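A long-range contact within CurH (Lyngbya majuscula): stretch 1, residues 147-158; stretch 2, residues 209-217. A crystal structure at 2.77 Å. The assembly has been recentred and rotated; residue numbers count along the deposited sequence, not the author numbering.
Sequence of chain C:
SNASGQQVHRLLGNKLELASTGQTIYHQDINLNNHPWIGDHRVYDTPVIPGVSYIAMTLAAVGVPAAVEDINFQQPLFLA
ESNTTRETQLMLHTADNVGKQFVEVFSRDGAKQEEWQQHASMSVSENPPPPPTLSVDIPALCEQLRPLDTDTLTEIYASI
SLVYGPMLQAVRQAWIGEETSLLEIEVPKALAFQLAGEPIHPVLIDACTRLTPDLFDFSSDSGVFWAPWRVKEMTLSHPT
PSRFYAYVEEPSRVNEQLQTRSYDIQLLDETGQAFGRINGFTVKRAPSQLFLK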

# COMPACT_ATOMS: atom_id res chain seq x y z
N PRO C 147 22.80 -6.54 -44.17
CA PRO C 147 23.23 -6.37 -42.78
C PRO C 147 23.89 -5.02 -42.49
O PRO C 147 24.52 -4.43 -43.37
N LEU C 148 23.73 -4.55 -41.26
CA LEU C 148 24.29 -3.27 -40.82
C LEU C 148 25.52 -3.46 -39.96
O LEU C 148 25.67 -4.48 -39.27
N ASP C 149 26.40 -2.47 -40.00
CA ASP C 149 27.45 -2.32 -39.01
C ASP C 149 26.82 -1.54 -37.86
O ASP C 149 26.28 -0.45 -38.07
N THR C 150 26.87 -2.12 -36.66
CA THR C 150 26.25 -1.54 -35.47
C THR C 150 26.81 -0.16 -35.12
O THR C 150 26.10 0.68 -34.56
N ASP C 151 28.07 0.08 -35.47
CA ASP C 151 28.70 1.39 -35.27
C ASP C 151 27.93 2.52 -35.94
O ASP C 151 27.82 3.62 -35.39
N THR C 152 27.39 2.24 -37.13
CA THR C 152 26.59 3.21 -37.88
C THR C 152 25.37 3.64 -37.08
O THR C 152 24.98 4.81 -37.10
N LEU C 153 24.78 2.68 -36.35
CA LEU C 153 23.62 2.94 -35.51
C LEU C 153 24.00 3.70 -34.24
O LEU C 153 23.28 4.61 -33.82
N THR C 154 25.12 3.31 -33.63
CA THR C 154 25.61 3.93 -32.39
C THR C 154 25.82 5.43 -32.60
O THR C 154 25.55 6.23 -31.71
N GLU C 155 26.29 5.79 -33.79
CA GLU C 155 26.52 7.19 -34.13
C GLU C 155 25.20 7.96 -34.25
O GLU C 155 25.12 9.10 -33.81
N ILE C 156 24.19 7.32 -34.83
CA ILE C 156 22.87 7.95 -34.95
C ILE C 156 22.30 8.27 -33.57
O ILE C 156 21.82 9.38 -33.34
N TYR C 157 22.39 7.31 -32.66
CA TYR C 157 21.93 7.50 -31.29
C TYR C 157 22.71 8.60 -30.60
O TYR C 157 22.13 9.48 -29.97
N ALA C 158 24.04 8.56 -30.73
CA ALA C 158 24.91 9.58 -30.16
C ALA C 158 24.55 10.96 -30.69
O ALA C 158 24.73 11.97 -29.99
N THR C 209 12.64 -1.07 -30.20
CA THR C 209 12.20 0.22 -30.69
C THR C 209 13.34 0.96 -31.37
O THR C 209 13.17 2.10 -31.82
N ARG C 210 14.49 0.30 -31.46
CA ARG C 210 15.74 0.95 -31.87
C ARG C 210 15.96 1.11 -33.38
O ARG C 210 16.93 1.75 -33.79
N LEU C 211 15.09 0.54 -34.21
CA LEU C 211 15.28 0.61 -35.66
C LEU C 211 14.00 0.72 -36.48
O LEU C 211 12.98 0.09 -36.18
N THR C 212 14.09 1.53 -37.54
CA THR C 212 13.02 1.77 -38.48
C THR C 212 13.69 1.82 -39.85
O THR C 212 14.85 2.22 -39.93
N PRO C 213 12.98 1.38 -40.92
CA PRO C 213 13.48 1.50 -42.31
C PRO C 213 14.19 2.82 -42.63
O PRO C 213 15.10 2.86 -43.47
N ASP C 214 13.77 3.89 -41.96
CA ASP C 214 14.25 5.25 -42.22
C ASP C 214 14.91 5.88 -40.99
O ASP C 214 14.61 7.02 -40.64
N LEU C 215 15.81 5.15 -40.34
CA LEU C 215 16.47 5.63 -39.13
C LEU C 215 17.56 6.68 -39.40
O LEU C 215 17.93 7.45 -38.52
N PHE C 216 18.05 6.72 -40.64
CA PHE C 216 19.03 7.73 -41.06
C PHE C 216 18.35 9.08 -41.35
O PHE C 216 19.02 10.05 -41.70
N ASP C 217 17.03 9.12 -41.17
CA ASP C 217 16.21 10.27 -41.52
C ASP C 217 15.94 11.15 -40.31
O ASP C 217 15.83 12.38 -40.43

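The contact sets one side of a helix that runs through Asp151 to Ala158 and continues beyond against an irregular segment that brings its own side chains forward without the help of a strand or helix. It is small, burying 426 Å² over both sides, and almost wholly apolar. Its first rule is spacing: Leu148, Thr152, Leu153, Ile156 and Tyr157 meet the other stretch, and within the helix these steps of one and three keep a single stripe turned to the partner. Thr150, Asp151, Thr154, Glu155 and Ala158 stay out of reach.

Leu215 is the central bump. Its CA-to-CB bond points toward the helix, and with chi1 t and chi2 p it places CD2 in a hollow formed by three helix residues. Leu153 CD2 lies 3.7 Å from Leu215 CD2, Ile156 CG2 lies 4.0 Å from Leu215 CD2, and Tyr157 CE1 is also 4.0 Å from that same Leu215 CD2. One methyl thus meets an aliphatic branch, a beta-branch and a ring, the last approached obliquely.

Ile156 answers as the helix's own bump. It points toward the loop, and its m, t rotamer extends CD1 into the notch between the backbone of Leu215 and the ring of Phe216: Ile156 CD1 is 3.5 Å from Leu215 O and 3.5 Å from Phe216 CD2. The same methyl sits over one face of the aromatic ring, 3.9 Å from Ile156 CD1 to the centroid of Phe216 and 27° off the normal, a CH-pi contact. The nearest CA pair across the stretches, Ile156 CA and Phe216 CA at 7.2 Å, falls at this point.

Phe216 leaves its backbone sideways, but chi1 m and chi2 of 87° carry the ring to the helix. While Ile156 takes a face, two other residues line the edge: Thr152 CG2 is 3.7 Å from Phe216 CE2, and Leu148 CD2 is 4.0 Å from Phe216 CZ. Thr152 turns CG2 to the ring, while its hydroxyl donates within its own stretch, Thr152 OG1 to Asp149 O at 2.8 Å.

Leu211 fills the space beside Leu148 and Leu153. Also set sideways, it uses chi1 t and chi2 p to bring its end nearer; Leu211 CD1 lies 3.9 Å from Leu153 CD2, and Leu211 CD2 makes a looser contact with Leu148 CD1 at 4.4 Å. Leu153, m, t, therefore uses its CD2 twice, against Leu211 and Leu215, while Leu148, with both chi angles between wells, spans from Leu211 to Phe216.

One polar bond closes the apolar row. Tyr157 has chi1 m and starts sideways, yet its length takes the hydroxyl to the loop backbone, where Tyr157 OH donates to Arg210 O at 2.6 Å, with the acceptor near the ring plane. Arg210 CB, 3.3 Å from Tyr157 OH, packs beside this bond, while the guanidinium is hydrogen-bonded elsewhere in the structure. The lesson is economical: methyls fill the hollows, and a single buried hydroxyl satisfies a loop carbonyl.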

# COMPACT_ATOMS: atom_id res chain seq x y z
CB PRO C 147 24.25 -7.50 -42.59
CG PRO C 147 23.86 -8.53 -43.57
CD PRO C 147 23.37 -7.77 -44.76
CB LEU C 148 23.24 -2.49 -40.02
CG LEU C 148 22.34 -1.51 -40.76
CD1 LEU C 148 20.91 -1.66 -40.26
CD2 LEU C 148 22.85 -0.07 -40.57
CB ASP C 149 28.63 -1.55 -39.61
CG ASP C 149 29.85 -1.52 -38.69
OD1 ASP C 149 30.17 -2.57 -38.08
OD2 ASP C 149 30.49 -0.46 -38.59
CB THR C 150 26.35 -2.48 -34.24
OG1 THR C 150 27.73 -2.68 -33.89
CG2 THR C 150 25.69 -3.82 -34.51
CB ASP C 151 30.15 1.37 -35.75
CG ASP C 151 31.08 0.59 -34.83
OD1 ASP C 151 30.63 0.15 -33.74
OD2 ASP C 151 32.26 0.43 -35.19
CB THR C 152 26.15 2.65 -39.25
OG1 THR C 152 27.08 1.65 -39.69
CG2 THR C 152 26.10 3.77 -40.29
CB LEU C 153 22.92 1.62 -35.11
CG LEU C 153 22.29 0.71 -36.17
CD1 LEU C 153 21.89 -0.61 -35.54
CD2 LEU C 153 21.09 1.37 -36.83
CB THR C 154 26.94 3.29 -31.88
OG1 THR C 154 26.89 1.86 -32.04
CG2 THR C 154 27.16 3.61 -30.40
CB GLU C 155 27.36 7.30 -35.40
CG GLU C 155 28.86 7.10 -35.15
CD GLU C 155 29.62 6.73 -36.41
OE1 GLU C 155 29.34 5.65 -36.99
OE2 GLU C 155 30.52 7.50 -36.83
CB ILE C 156 21.91 7.08 -35.80
CG1 ILE C 156 22.02 7.49 -37.27
CG2 ILE C 156 20.46 7.19 -35.31
CD1 ILE C 156 21.26 6.59 -38.23
CB TYR C 157 22.05 6.21 -30.49
CG TYR C 157 21.34 5.03 -31.11
CD1 TYR C 157 20.11 5.19 -31.82
CD2 TYR C 157 21.88 3.74 -30.97
CE1 TYR C 157 19.45 4.10 -32.39
CE2 TYR C 157 21.22 2.64 -31.53
CZ TYR C 157 20.01 2.83 -32.24
OH TYR C 157 19.38 1.74 -32.79
CB ALA C 158 26.37 9.26 -30.44
CB THR C 209 11.66 1.07 -29.54
OG1 THR C 209 12.75 1.50 -28.72
CG2 THR C 209 10.68 0.27 -28.68
CB ARG C 210 16.94 0.25 -31.24
CG ARG C 210 17.09 0.50 -29.76
CD ARG C 210 18.21 -0.32 -29.16
NE ARG C 210 18.12 -0.37 -27.70
CZ ARG C 210 18.94 -1.06 -26.90
NH1 ARG C 210 19.93 -1.78 -27.41
NH2 ARG C 210 18.76 -1.03 -25.59
CB LEU C 211 16.14 -0.56 -36.17
CG LEU C 211 16.55 -0.63 -37.65
CD1 LEU C 211 17.45 0.53 -38.06
CD2 LEU C 211 17.22 -1.96 -37.95
CB THR C 212 12.35 3.14 -38.20
OG1 THR C 212 12.45 3.46 -36.81
CG2 THR C 212 10.89 3.12 -38.61
CB PRO C 213 12.20 1.38 -43.14
CG PRO C 213 11.31 0.52 -42.33
CD PRO C 213 11.67 0.72 -40.88
CB ASP C 214 13.08 6.12 -42.69
CG ASP C 214 11.97 6.22 -41.65
OD1 ASP C 214 11.42 5.17 -41.23
OD2 ASP C 214 11.65 7.35 -41.24
CB LEU C 215 17.02 4.46 -38.30
CG LEU C 215 17.24 4.70 -36.80
CD1 LEU C 215 15.98 4.38 -36.00
CD2 LEU C 215 18.43 3.90 -36.29
CB PHE C 216 19.81 7.25 -42.29
CG PHE C 216 20.68 6.04 -42.02
CD1 PHE C 216 20.16 4.75 -42.14
CD2 PHE C 216 22.01 6.19 -41.66
CE1 PHE C 216 20.96 3.63 -41.89
CE2 PHE C 216 22.82 5.08 -41.41
CZ PHE C 216 22.29 3.80 -41.52
CB ASP C 217 14.88 9.79 -42.11
CG ASP C 217 14.39 10.64 -43.27
OD1 ASP C 217 14.52 11.88 -43.22
OD2 ASP C 217 13.84 10.05 -44.22